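Local atomic coordinates of deoxyhypusine hydroxylase (Homo sapiens, PDB entry 4D50), a protein that hydroxylates the deoxyhypusine residue of translation initiation factor eIF5A with a peroxo-forming diiron centre, completing the hypusine modification that the factor needs for its function. Residues S56-L59 with K60-A64; T86-E89 with P90-H94; I45-I48 with S49-F52; Q24-Q27 with A28-A32; Y65-G68 with Q69-D72. One frame throughout, in Å; residues are numbered along the deposited sequence. Where two conformers were deposited one is given.

In the fold
Contacts 1, 2, 3 and 5 lie inside the first run of HEAT repeats, and contact 4 on helix 26-39 packs against contact 1 through F30. Contacts 1 and 2, with centres 10 Å apart, face the diiron site: H61 binds one iron, H94 the other, and both ions hold the same peroxide and water 1. A salt bridge from K60 NZ to E89 OE1 (3.2 Å) joins them directly. Contacts 1 and 5, centres 13 Å apart, share helix 57-70, the first at its iron end, the second at the far end. Contact 3 touches both: L63 CD1 is 3.6 Å from I48 O, and I48 CG2 is 3.8 Å from L67 CD2.

Contact 1. Residues S56-L59 with K60-A64. With FE (Fe (III) ion), chain D; PER (peroxide ion), chain E.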
loop_
_atom_site.group_PDB
_atom_site.type_symbol
_atom_site.label_atom_id
_atom_site.label_comp_id
_atom_site.label_asym_id
_atom_site.label_seq_id
_atom_site.Cartn_x
_atom_site.Cartn_y
_atom_site.Cartn_z
ATOM N N SER A 56 6.328 -9.977 -11.767
ATOM C CA SER A 56 6.496 -9.652 -10.368
ATOM C C SER A 56 5.192 -9.204 -9.732
ATOM O O SER A 56 4.743 -8.137 -10.027
ATOM C CB SER A 56 7.525 -8.557 -10.214
ATOM O OG SER A 56 7.589 -7.949 -8.887
ATOM N N ALA A 57 4.710 -9.980 -8.776
ATOM C CA ALA A 57 3.449 -9.597 -8.002
ATOM C C ALA A 57 3.714 -8.327 -7.198
ATOM O O ALA A 57 2.820 -7.443 -7.088
ATOM C CB ALA A 57 3.034 -10.701 -7.033
ATOM N N LEU A 58 4.904 -8.215 -6.612
ATOM C CA LEU A 58 5.362 -6.992 -5.903
ATOM C C LEU A 58 5.234 -5.761 -6.815
ATOM O O LEU A 58 4.547 -4.775 -6.472
ATOM C CB LEU A 58 6.796 -7.088 -5.405
ATOM C CG LEU A 58 7.228 -5.836 -4.656
ATOM C CD1 LEU A 58 6.471 -5.676 -3.342
ATOM C CD2 LEU A 58 8.716 -5.848 -4.312
ATOM N N LEU A 59 5.807 -5.850 -8.005
ATOM C CA LEU A 59 5.719 -4.687 -8.888
ATOM C C LEU A 59 4.261 -4.417 -9.257
ATOM O O LEU A 59 3.794 -3.306 -9.158
ATOM C CB LEU A 59 6.599 -4.876 -10.130
ATOM C CG LEU A 59 6.590 -3.662 -11.058
ATOM C CD1 LEU A 59 7.127 -2.378 -10.476
ATOM C CD2 LEU A 59 7.412 -4.069 -12.325
ATOM N N LYS A 60 3.508 -5.453 -9.642
ATOM C CA LYS A 60 2.140 -5.246 -10.123
ATOM C C LYS A 60 1.199 -4.613 -9.089
ATOM O O LYS A 60 0.385 -3.756 -9.408
ATOM C CB LYS A 60 1.533 -6.542 -10.600
ATOM C CG LYS A 60 2.056 -7.043 -11.940
ATOM C CD LYS A 60 1.247 -8.244 -12.442
ATOM C CE LYS A 60 1.529 -9.481 -11.639
ATOM N NZ LYS A 60 0.962 -10.719 -12.214
ATOM N N HIS A 61 1.352 -5.007 -7.858
ATOM C CA HIS A 61 0.537 -4.444 -6.789
ATOM C C HIS A 61 0.936 -3.002 -6.483
ATOM O O HIS A 61 0.056 -2.175 -6.173
ATOM C CB HIS A 61 0.503 -5.391 -5.597
ATOM C CG HIS A 61 1.310 -4.928 -4.424
ATOM N ND1 HIS A 61 2.674 -4.761 -4.474
ATOM C CD2 HIS A 61 0.907 -4.543 -3.187
ATOM C CE1 HIS A 61 3.094 -4.369 -3.266
ATOM N NE2 HIS A 61 2.026 -4.192 -2.487
ATOM N N GLU A 62 2.204 -2.641 -6.692
ATOM C CA GLU A 62 2.643 -1.217 -6.541
ATOM C C GLU A 62 2.015 -0.335 -7.683
ATOM O O GLU A 62 1.665 0.851 -7.506
ATOM C CB GLU A 62 4.138 -1.147 -6.576
ATOM C CG GLU A 62 4.804 -0.169 -5.625
ATOM C CD GLU A 62 4.760 -0.671 -4.191
ATOM O OE1 GLU A 62 5.153 -1.822 -3.916
ATOM O OE2 GLU A 62 4.194 0.069 -3.373
ATOM N N LEU A 63 1.914 -0.937 -8.844
ATOM C CA LEU A 63 1.257 -0.248 -9.956
ATOM C C LEU A 63 -0.103 0.131 -9.516
ATOM O O LEU A 63 -0.598 1.243 -9.793
ATOM C CB LEU A 63 1.150 -1.101 -11.200
ATOM C CG LEU A 63 2.424 -1.760 -11.742
ATOM C CD1 LEU A 63 2.051 -2.684 -12.862
ATOM C CD2 LEU A 63 3.365 -0.712 -12.228
ATOM N N ALA A 64 -0.817 -0.860 -8.999
ATOM C CA ALA A 64 -2.223 -0.572 -8.604
ATOM C C ALA A 64 -2.253 0.443 -7.469
ATOM O O ALA A 64 -3.112 1.350 -7.491
ATOM C CB ALA A 64 -2.964 -1.843 -8.152
HETATM FE FE FE D . 2.042 -4.242 -0.155
HETATM O O1 PER E . -0.378 -5.545 -0.506
HETATM O O2 PER E . 0.931 -6.103 0.090
HETATM O O HOH W 1 0.175 -2.792 0.122
HETATM O O HOH W 2 3.155 -2.392 -0.206
#
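The capped first turns of helix 57-70 carry H61, an iron ligand of the diiron site; S56 caps the helix, and L58 O helps to fix the rotation of the imidazole. At the N-cap, S56 OG accepts from L59 N at 2.9 Å, a task that suits a short hydroxyl side chain; E276 OE1 bonds the same OG. L58 O is gripped twice. H61 ND1 donates to it at 2.7 Å, in the carbonyl plane on a lone pair and close to the imidazole plane, while E62 N gives the regular helical bond at 3.2 Å. With ND1 thus used, NE2 faces the iron at 2.3 Å. The chi1 of H61 is 107°, away from the staggered values, consistent with the ND1 bond and the iron together holding the ring in this rotation. L58 CD1 comes to 3.6 Å from H61 CE1, the two side chains crossing; L58 CG, anti to the backbone N (chi1 -179°), carries the branch toward the imidazole. H245, E246, the peroxide and two waters complete this iron's shell. K60 and H61 lie against helix 90-103, L59 and E62 against helix 26-39, and L58 against helix 272-289.

Contact 2. Residues T86-E89 with P90-H94. With FE (Fe (III) ion), chain C; PER (peroxide ion), chain E.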
loop_
_atom_site.group_PDB
_atom_site.type_symbol
_atom_site.label_atom_id
_atom_site.label_comp_id
_atom_site.label_asym_id
_atom_site.label_seq_id
_atom_site.Cartn_x
_atom_site.Cartn_y
_atom_site.Cartn_z
ATOM N N THR A 86 -9.031 -13.143 -12.124
ATOM C CA THR A 86 -8.787 -14.144 -11.111
ATOM C C THR A 86 -7.411 -14.831 -11.173
ATOM O O THR A 86 -7.069 -15.553 -10.244
ATOM C CB THR A 86 -9.811 -15.283 -11.140
ATOM O OG1 THR A 86 -9.631 -15.989 -12.348
ATOM C CG2 THR A 86 -11.224 -14.813 -11.079
ATOM N N ARG A 87 -6.690 -14.654 -12.264
ATOM C CA ARG A 87 -5.344 -15.179 -12.394
ATOM C C ARG A 87 -4.331 -14.282 -11.626
ATOM O O ARG A 87 -3.259 -14.783 -11.179
ATOM C CB ARG A 87 -4.930 -15.289 -13.862
ATOM C CG ARG A 87 -5.898 -16.073 -14.747
ATOM C CD ARG A 87 -6.145 -15.335 -16.064
ATOM N NE ARG A 87 -6.097 -16.295 -17.172
ATOM C CZ ARG A 87 -5.067 -16.463 -18.001
ATOM N NH1 ARG A 87 -3.993 -15.665 -17.961
ATOM N NH2 ARG A 87 -5.140 -17.389 -18.942
ATOM N N GLN A 88 -4.668 -13.009 -11.402
ATOM C CA GLN A 88 -3.760 -12.119 -10.637
ATOM C C GLN A 88 -3.638 -12.604 -9.188
ATOM O O GLN A 88 -4.625 -13.052 -8.638
ATOM C CB GLN A 88 -4.250 -10.654 -10.660
ATOM C CG GLN A 88 -4.235 -9.960 -11.995
ATOM C CD GLN A 88 -2.866 -9.542 -12.480
ATOM O OE1 GLN A 88 -2.747 -8.943 -13.525
ATOM N NE2 GLN A 88 -1.851 -9.838 -11.730
ATOM N N GLU A 89 -2.465 -12.469 -8.539
ATOM C CA GLU A 89 -2.307 -12.867 -7.121
ATOM C C GLU A 89 -3.301 -12.074 -6.279
ATOM O O GLU A 89 -3.577 -10.952 -6.649
ATOM C CB GLU A 89 -0.899 -12.556 -6.611
ATOM C CG GLU A 89 0.261 -13.264 -7.370
ATOM C CD GLU A 89 0.527 -12.803 -8.832
ATOM O OE1 GLU A 89 0.008 -11.758 -9.392
ATOM O OE2 GLU A 89 1.331 -13.517 -9.474
ATOM N N PRO A 90 -3.745 -12.616 -5.128
ATOM C CA PRO A 90 -4.601 -11.895 -4.155
ATOM C C PRO A 90 -4.118 -10.452 -3.794
ATOM O O PRO A 90 -4.911 -9.511 -3.683
ATOM C CB PRO A 90 -4.527 -12.789 -2.905
ATOM C CG PRO A 90 -4.276 -14.163 -3.424
ATOM C CD PRO A 90 -3.439 -13.992 -4.658
ATOM N N MET A 91 -2.834 -10.344 -3.554
ATOM C CA MET A 91 -2.183 -9.088 -3.196
ATOM C C MET A 91 -2.396 -8.037 -4.302
ATOM O O MET A 91 -2.564 -6.834 -4.022
ATOM C CB MET A 91 -0.705 -9.408 -2.977
ATOM C CG MET A 91 0.319 -8.327 -3.041
ATOM S SD MET A 91 1.878 -9.198 -2.721
ATOM C CE MET A 91 2.936 -7.772 -2.612
ATOM N N VAL A 92 -2.391 -8.501 -5.545
ATOM C CA VAL A 92 -2.532 -7.624 -6.655
ATOM C C VAL A 92 -4.028 -7.210 -6.770
ATOM O O VAL A 92 -4.350 -6.031 -6.978
ATOM C CB VAL A 92 -2.008 -8.270 -7.946
ATOM C CG1 VAL A 92 -2.347 -7.415 -9.102
ATOM C CG2 VAL A 92 -0.468 -8.392 -7.868
ATOM N N ARG A 93 -4.928 -8.183 -6.645
ATOM C CA ARG A 93 -6.346 -7.915 -6.795
ATOM C C ARG A 93 -6.803 -7.049 -5.646
ATOM O O ARG A 93 -7.616 -6.127 -5.858
ATOM C CB ARG A 93 -7.178 -9.248 -6.893
ATOM C CG ARG A 93 -6.810 -10.106 -8.139
ATOM C CD ARG A 93 -7.607 -11.422 -8.181
ATOM N NE ARG A 93 -9.024 -11.065 -8.193
ATOM C CZ ARG A 93 -10.022 -11.616 -7.521
ATOM N NH1 ARG A 93 -9.862 -12.691 -6.763
ATOM N NH2 ARG A 93 -11.231 -11.066 -7.619
ATOM N N HIS A 94 -6.306 -7.326 -4.440
ATOM C CA HIS A 94 -6.644 -6.503 -3.263
ATOM C C HIS A 94 -6.244 -5.070 -3.556
ATOM O O HIS A 94 -7.077 -4.104 -3.375
ATOM C CB HIS A 94 -5.997 -7.002 -1.952
ATOM C CG HIS A 94 -5.251 -5.953 -1.228
ATOM N ND1 HIS A 94 -5.863 -4.934 -0.526
ATOM C CD2 HIS A 94 -3.925 -5.757 -1.118
ATOM C CE1 HIS A 94 -4.928 -4.132 -0.050
ATOM N NE2 HIS A 94 -3.747 -4.621 -0.385
HETATM FE FE FE C . -1.696 -3.831 0.031
HETATM O O1 PER E . -0.378 -5.545 -0.506
HETATM O O2 PER E . 0.931 -6.103 0.090
HETATM O O HOH W 3 -8.357 -14.917 -7.524
HETATM O O HOH W 1 0.175 -2.792 0.122
HETATM O O HOH W 4 -2.562 -1.956 0.723
#
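Backbone bonds first: E89 O accepts from R93 N at 3.1 Å and also from V92 N at 2.9 Å, the latter lying above the carbonyl plane. Van der Waals contacts follow the same turn. Q88 CB rests 3.6 Å from R93 CG, and V92 CG2 sits alongside the E89 side chain, 3.7 Å from OE1. The E89 chain bends at chi2 (69°), carrying the carboxylate to its partner K60. This is the N-terminal end of helix 90-103, most of which belongs to the second HEAT-like repeat: E89 takes the N-cap position, and P90, which lacks an N-H, suits a first turn where none is needed. Charge and water come next. The guanidinium of R93 has T86 CA over one face, water 3 joins T86 O to R93 NH1, weakly on the arginine side, and D118 takes NH2 in a salt bridge. At the metal, H94 NE2 binds iron at 2.2 Å; peroxide O1 lies in the plane of the H94 ring, at its edge, and T126 OG1 bonds ND1.

Contact 3. Residues I45-I48 with S49-F52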
loop_
_atom_site.group_PDB
_atom_site.type_symbol
_atom_site.label_atom_id
_atom_site.label_comp_id
_atom_site.label_asym_id
_atom_site.label_seq_id
_atom_site.Cartn_x
_atom_site.Cartn_y
_atom_site.Cartn_z
ATOM N N ILE A 45 -0.498 7.189 -16.790
ATOM C CA ILE A 45 -1.439 6.106 -16.523
ATOM C C ILE A 45 -1.298 4.935 -17.517
ATOM O O ILE A 45 -1.328 3.738 -17.140
ATOM C CB ILE A 45 -2.874 6.688 -16.461
ATOM C CG1 ILE A 45 -2.957 7.559 -15.195
ATOM C CG2 ILE A 45 -3.916 5.614 -16.407
ATOM C CD1 ILE A 45 -4.226 8.344 -14.976
ATOM N N ALA A 46 -1.095 5.237 -18.802
ATOM C CA ALA A 46 -0.933 4.195 -19.805
ATOM C C ALA A 46 0.304 3.337 -19.646
ATOM O O ALA A 46 0.220 2.132 -19.807
ATOM C CB ALA A 46 -0.966 4.799 -21.209
ATOM N N TRP A 47 1.418 3.942 -19.332
ATOM C CA TRP A 47 2.652 3.236 -19.136
ATOM C C TRP A 47 2.559 2.350 -17.855
ATOM O O TRP A 47 3.046 1.252 -17.835
ATOM C CB TRP A 47 3.813 4.205 -18.996
ATOM C CG TRP A 47 4.300 4.867 -20.258
ATOM C CD1 TRP A 47 4.239 6.205 -20.560
ATOM C CD2 TRP A 47 4.995 4.243 -21.344
ATOM N NE1 TRP A 47 4.839 6.451 -21.773
ATOM C CE2 TRP A 47 5.279 5.262 -22.303
ATOM C CE3 TRP A 47 5.358 2.928 -21.627
ATOM C CZ2 TRP A 47 5.945 4.999 -23.496
ATOM C CZ3 TRP A 47 6.032 2.656 -22.828
ATOM C CH2 TRP A 47 6.296 3.688 -23.758
ATOM N N ILE A 48 1.913 2.853 -16.824
ATOM C CA ILE A 48 1.777 2.097 -15.535
ATOM C C ILE A 48 0.891 0.878 -15.823
ATOM O O ILE A 48 1.109 -0.219 -15.330
ATOM C CB ILE A 48 1.165 2.964 -14.421
ATOM C CG1 ILE A 48 2.144 4.085 -13.973
ATOM C CG2 ILE A 48 0.768 2.166 -13.187
ATOM C CD1 ILE A 48 1.556 5.047 -13.005
ATOM N N SER A 49 -0.134 1.116 -16.663
ATOM C CA SER A 49 -1.139 0.136 -16.983
ATOM C C SER A 49 -0.549 -0.958 -17.827
ATOM O O SER A 49 -0.876 -2.130 -17.623
ATOM C CB SER A 49 -2.292 0.821 -17.763
ATOM O OG SER A 49 -3.066 1.668 -16.876
ATOM N N GLN A 50 0.364 -0.567 -18.707
ATOM C CA GLN A 50 1.093 -1.518 -19.539
ATOM C C GLN A 50 1.918 -2.502 -18.710
ATOM O O GLN A 50 2.027 -3.662 -19.063
ATOM C CB GLN A 50 1.930 -0.787 -20.603
ATOM C CG GLN A 50 2.596 -1.666 -21.675
ATOM C CD GLN A 50 3.433 -0.841 -22.668
ATOM O OE1 GLN A 50 3.061 0.250 -23.023
ATOM N NE2 GLN A 50 4.627 -1.325 -23.010
ATOM N N ALA A 51 2.468 -2.053 -17.603
ATOM C CA ALA A 51 3.267 -2.954 -16.721
ATOM C C ALA A 51 2.517 -4.051 -15.996
ATOM O O ALA A 51 3.171 -4.941 -15.392
ATOM C CB ALA A 51 4.082 -2.120 -15.745
ATOM N N PHE A 52 1.179 -4.068 -15.994
ATOM C CA PHE A 52 0.459 -5.215 -15.406
ATOM C C PHE A 52 0.764 -6.596 -16.054
ATOM O O PHE A 52 0.246 -7.628 -15.566
ATOM C CB PHE A 52 -1.055 -4.965 -15.336
ATOM C CG PHE A 52 -1.461 -4.068 -14.181
ATOM C CD1 PHE A 52 -1.382 -4.510 -12.846
ATOM C CD2 PHE A 52 -1.887 -2.771 -14.414
ATOM C CE1 PHE A 52 -1.740 -3.639 -11.806
ATOM C CE2 PHE A 52 -2.292 -1.912 -13.371
ATOM C CZ PHE A 52 -2.215 -2.357 -12.052
#
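I45 O is gripped twice by one residue, S49: its hydroxyl OG donates at 2.7 Å and its backbone N at 2.9 Å. The two donors come from opposite faces of the carbonyl plane, OG standing 39° out of it. Serine suits the place because its OG, anti to the carbonyl carbon (chi1 -72°), folds back beside the backbone N and so reaches the carbonyl one turn earlier; in this way the helix itself satisfies the hydroxyl. Q50 N to A46 O, at 2.9 Å, continues the helical pattern. The last turn is slacker. A51 N has weak bonds to both W47 O, at 3.4 Å, and I48 O, near the 3-10 segment of A51 and F52.

Beside helix 3-20, W47 and Q50 run side by side and point the same way, the indole and amide planes 36° apart, with Q50 OE1 3.8 Å from W47 CE3. The extended chain of Q50 carries its amide alongside the indole, a polar end suited to an exposed position, while the indole NE1 bonds D13 OD1 on helix 3-20. I45 CG2 lies near S49 OG, and I45 also touches a bound guanidine. W47 packs on helices 3-20 and 26-39, I48 on helices 26-39 and 57-70, and F52 reaches both helix 57-70 and helix 76-84.

Contact 4. Residues Q24-Q27 with A28-A32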
loop_
_atom_site.group_PDB
_atom_site.type_symbol
_atom_site.label_atom_id
_atom_site.label_comp_id
_atom_site.label_asym_id
_atom_site.label_seq_id
_atom_site.Cartn_x
_atom_site.Cartn_y
_atom_site.Cartn_z
ATOM N N GLN A 24 15.349 -4.178 -16.796
ATOM C CA GLN A 24 15.857 -3.162 -15.936
ATOM C C GLN A 24 15.896 -3.732 -14.506
ATOM O O GLN A 24 15.042 -4.497 -14.154
ATOM C CB GLN A 24 14.921 -1.938 -15.945
ATOM C CG GLN A 24 15.083 -1.021 -17.158
ATOM C CD GLN A 24 16.342 -0.158 -17.121
ATOM O OE1 GLN A 24 17.017 -0.014 -16.090
ATOM N NE2 GLN A 24 16.633 0.460 -18.248
ATOM N N PRO A 25 16.863 -3.339 -13.710
ATOM C CA PRO A 25 16.794 -3.789 -12.304
ATOM C C PRO A 25 15.499 -3.306 -11.638
ATOM O O PRO A 25 15.016 -2.227 -11.951
ATOM C CB PRO A 25 17.952 -3.092 -11.645
ATOM C CG PRO A 25 18.498 -2.145 -12.622
ATOM C CD PRO A 25 18.059 -2.546 -13.981
ATOM N N LEU A 26 14.967 -4.100 -10.725
ATOM C CA LEU A 26 13.708 -3.807 -10.064
ATOM C C LEU A 26 13.703 -2.421 -9.400
ATOM O O LEU A 26 12.679 -1.680 -9.430
ATOM C CB LEU A 26 13.434 -4.900 -9.022
ATOM C CG LEU A 26 11.986 -5.076 -8.560
ATOM C CD1 LEU A 26 11.072 -5.269 -9.778
ATOM C CD2 LEU A 26 11.873 -6.261 -7.589
ATOM N N GLN A 27 14.805 -2.015 -8.793
ATOM C CA GLN A 27 14.807 -0.761 -8.079
ATOM C C GLN A 27 14.630 0.402 -9.071
ATOM O O GLN A 27 14.007 1.404 -8.737
ATOM C CB GLN A 27 16.081 -0.594 -7.244
ATOM C CG GLN A 27 17.364 -0.404 -8.069
ATOM C CD GLN A 27 18.401 0.463 -7.360
ATOM O OE1 GLN A 27 19.558 0.084 -7.243
ATOM N NE2 GLN A 27 17.986 1.638 -6.899
ATOM N N ALA A 28 15.142 0.242 -10.278
ATOM C CA ALA A 28 15.031 1.219 -11.369
ATOM C C ALA A 28 13.619 1.331 -11.915
ATOM O O ALA A 28 13.141 2.407 -12.231
ATOM C CB ALA A 28 15.963 0.848 -12.501
ATOM N N ARG A 29 12.937 0.207 -11.983
ATOM C CA ARG A 29 11.563 0.222 -12.384
ATOM C C ARG A 29 10.701 0.783 -11.261
ATOM O O ARG A 29 9.727 1.470 -11.545
ATOM C CB ARG A 29 11.144 -1.170 -12.766
ATOM C CG ARG A 29 12.026 -1.841 -13.876
ATOM C CD ARG A 29 11.621 -3.279 -14.091
ATOM N NE ARG A 29 10.371 -3.384 -14.802
ATOM C CZ ARG A 29 9.672 -4.472 -15.016
ATOM N NH1 ARG A 29 10.104 -5.658 -14.593
ATOM N NH2 ARG A 29 8.547 -4.433 -15.700
ATOM N N PHE A 30 11.069 0.603 -9.978
ATOM C CA PHE A 30 10.300 1.280 -8.893
ATOM C C PHE A 30 10.440 2.750 -8.924
ATOM O O PHE A 30 9.483 3.509 -8.760
ATOM C CB PHE A 30 10.702 0.758 -7.492
ATOM C CG PHE A 30 9.888 -0.405 -7.059
ATOM C CD1 PHE A 30 9.999 -1.606 -7.720
ATOM C CD2 PHE A 30 8.984 -0.285 -6.015
ATOM C CE1 PHE A 30 9.245 -2.696 -7.342
ATOM C CE2 PHE A 30 8.201 -1.358 -5.666
ATOM C CZ PHE A 30 8.340 -2.570 -6.324
ATOM N N ARG A 31 11.654 3.189 -9.191
ATOM C CA ARG A 31 11.951 4.598 -9.302
ATOM C C ARG A 31 11.165 5.186 -10.419
ATOM O O ARG A 31 10.595 6.261 -10.240
ATOM C CB ARG A 31 13.439 4.842 -9.603
ATOM C CG ARG A 31 14.271 4.812 -8.379
ATOM C CD ARG A 31 15.761 4.878 -8.733
ATOM N NE ARG A 31 16.503 4.327 -7.611
ATOM C CZ ARG A 31 16.626 4.943 -6.433
ATOM N NH1 ARG A 31 16.123 6.166 -6.234
ATOM N NH2 ARG A 31 17.275 4.341 -5.448
ATOM N N ALA A 32 11.107 4.506 -11.546
ATOM C CA ALA A 32 10.281 5.001 -12.706
ATOM C C ALA A 32 8.816 5.118 -12.326
ATOM O O ALA A 32 8.108 6.083 -12.632
ATOM C CB ALA A 32 10.458 4.085 -13.884
#
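Hydrogen bonds between backbone atoms build the first turn of helix 26-39, which P25 opens from the N-cap position. R29 N donates to P25 O at 3.2 Å in the carbonyl plane, and A28 N adds a weak bond to the same oxygen. F30 N to L26 O, at 2.8 Å, and R31 N to Q27 O, at 3.0 Å, carry the pattern on. Apolar contacts line the same turn. L26 and F30 lie side by side, pointing the same way, and the leucine meets the phenyl ring at its edge: CG is 3.8 Å from F30 CE1, while L26 CD1 lies in the ring plane. L26 CG is anti to its own N (chi1 -159°), which lays the branch along the ring. P25 CG meets the methyl of A28, whose small size lets the proline ring come to 3.9 Å from CB. Q24 CB rests on R29 CG at 3.6 Å. For the charged groups, R29 bends at chi3 (74°) and is held by a salt bridge to D54 and a bond to L19 O, bonds that satisfy a buried guanidinium. F30 sits on helix 57-70, L26 and R31 face helix 272-289, and Q24 reaches helix 3-20.

Contact 5. Residues Y65-G68 with Q69-D72; sequences YCLG and QMQD. With GAI (guanidine), chain I.
Y65 and Q69 pack one helical turn apart near the C-terminal end of helix 57-70, in the first HEAT-like repeat, and theirs is the tight part of the contact. Q69 CG stands over one face of the tyrosine ring in a CH-pi contact, 3.8 Å from the centroid and 18° off the normal. The bend at chi2 brings the Q69 chain over the ring, and chi3 turns the amide nearly parallel to it, the planes 9° apart. Glutamine suits the spot: its CG methylene meets the ring, while OE1 goes to V152 N and NE2 donates to water 5, which in turn donates to Y65 O. The tyrosine OH bonds Y216 OH. Below this pair Q69 N gives Y65 O a nearly straight bond of 3.0 Å; M70 N to C66 O, also 3.0 Å, is more bent. L67 CD2 and M70 SD, 4.0 Å apart, add an apolar touch facing helix 42-50.

The other end is looser and wetter. Q71 leaves the helical conformation with a positive phi (58°); Q71 N still donates to G68 O, from above the carbonyl plane. D72 OD1 accepts from R74 N; a weak bond from guanidine N1 is modelled, but the ligand sits too close to D72 for its position to be relied on. Water 6 bridges the turn, donating to L67 O at 2.7 Å and accepting from D72 N at 2.8 Å.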
loop_
_atom_site.group_PDB
_atom_site.type_symbol
_atom_site.label_atom_id
_atom_site.label_comp_id
_atom_site.label_asym_id
_atom_site.label_seq_id
_atom_site.Cartn_x
_atom_site.Cartn_y
_atom_site.Cartn_z
ATOM N N TYR A 65 -1.382 0.327 -6.481
ATOM C CA TYR A 65 -1.335 1.306 -5.413
ATOM C C TYR A 65 -1.145 2.736 -5.915
ATOM O O TYR A 65 -1.868 3.655 -5.568
ATOM C CB TYR A 65 -0.202 0.970 -4.450
ATOM C CG TYR A 65 0.053 1.953 -3.349
ATOM C CD1 TYR A 65 -0.799 2.060 -2.257
ATOM C CD2 TYR A 65 1.077 2.900 -3.473
ATOM C CE1 TYR A 65 -0.561 3.008 -1.242
ATOM C CE2 TYR A 65 1.352 3.797 -2.468
ATOM C CZ TYR A 65 0.487 3.910 -1.402
ATOM O OH TYR A 65 0.802 4.791 -0.441
ATOM N N CYS A 66 -0.235 2.879 -6.849
ATOM C CA CYS A 66 0.079 4.174 -7.461
ATOM C C CYS A 66 -1.131 4.737 -8.182
ATOM O O CYS A 66 -1.407 5.915 -8.018
ATOM C CB CYS A 66 1.301 4.153 -8.396
ATOM S SG CYS A 66 2.838 4.030 -7.459
ATOM N N LEU A 67 -1.874 3.901 -8.942
ATOM C CA LEU A 67 -3.040 4.431 -9.676
ATOM C C LEU A 67 -4.085 4.898 -8.690
ATOM O O LEU A 67 -4.884 5.809 -8.964
ATOM C CB LEU A 67 -3.634 3.342 -10.604
ATOM C CG LEU A 67 -2.710 2.975 -11.811
ATOM C CD1 LEU A 67 -3.311 1.845 -12.590
ATOM C CD2 LEU A 67 -2.422 4.177 -12.724
ATOM N N GLY A 68 -4.169 4.208 -7.572
ATOM C CA GLY A 68 -5.091 4.626 -6.528
ATOM C C GLY A 68 -4.742 6.022 -6.025
ATOM O O GLY A 68 -5.633 6.875 -5.852
ATOM N N GLN A 69 -3.523 6.180 -5.619
ATOM C CA GLN A 69 -3.039 7.407 -4.993
ATOM C C GLN A 69 -3.097 8.610 -5.927
ATOM O O GLN A 69 -3.237 9.760 -5.427
ATOM C CB GLN A 69 -1.590 7.174 -4.457
ATOM C CG GLN A 69 -1.528 6.092 -3.425
ATOM C CD GLN A 69 -2.226 6.421 -2.156
ATOM O OE1 GLN A 69 -1.908 7.404 -1.558
ATOM N NE2 GLN A 69 -3.170 5.566 -1.725
ATOM N N MET A 70 -3.022 8.324 -7.260
ATOM C CA MET A 70 -3.122 9.321 -8.316
ATOM C C MET A 70 -4.509 9.964 -8.394
ATOM O O MET A 70 -4.662 11.088 -8.866
ATOM C CB MET A 70 -2.689 8.743 -9.607
ATOM C CG MET A 70 -1.184 8.446 -9.654
ATOM S SD MET A 70 -0.717 7.371 -11.004
ATOM C CE MET A 70 -0.544 8.560 -12.289
ATOM N N GLN A 71 -5.496 9.239 -7.922
ATOM C CA GLN A 71 -6.897 9.698 -7.826
ATOM C C GLN A 71 -7.504 10.131 -9.175
ATOM O O GLN A 71 -8.377 11.014 -9.207
ATOM C CB GLN A 71 -7.052 10.741 -6.769
ATOM C CG GLN A 71 -6.858 10.108 -5.364
ATOM C CD GLN A 71 -7.384 11.014 -4.279
ATOM O OE1 GLN A 71 -6.824 12.073 -4.042
ATOM N NE2 GLN A 71 -8.392 10.570 -3.586
ATOM N N ASP A 72 -7.005 9.527 -10.253
ATOM C CA ASP A 72 -7.399 9.882 -11.590
ATOM C C ASP A 72 -8.361 8.839 -12.113
ATOM O O ASP A 72 -8.057 7.657 -12.334
ATOM C CB ASP A 72 -6.182 10.077 -12.458
ATOM C CG ASP A 72 -6.500 10.758 -13.776
ATOM O OD1 ASP A 72 -7.589 10.520 -14.324
ATOM O OD2 ASP A 72 -5.620 11.533 -14.251
HETATM C C GAI I . -5.784 11.878 -17.071
HETATM N N1 GAI I . -7.019 11.901 -17.221
HETATM N N2 GAI I . -5.141 10.726 -17.236
HETATM N N3 GAI I . -5.144 12.991 -16.700
HETATM O O HOH W 5 -4.055 3.323 -3.602
HETATM O O HOH W 6 -5.373 7.417 -11.046
#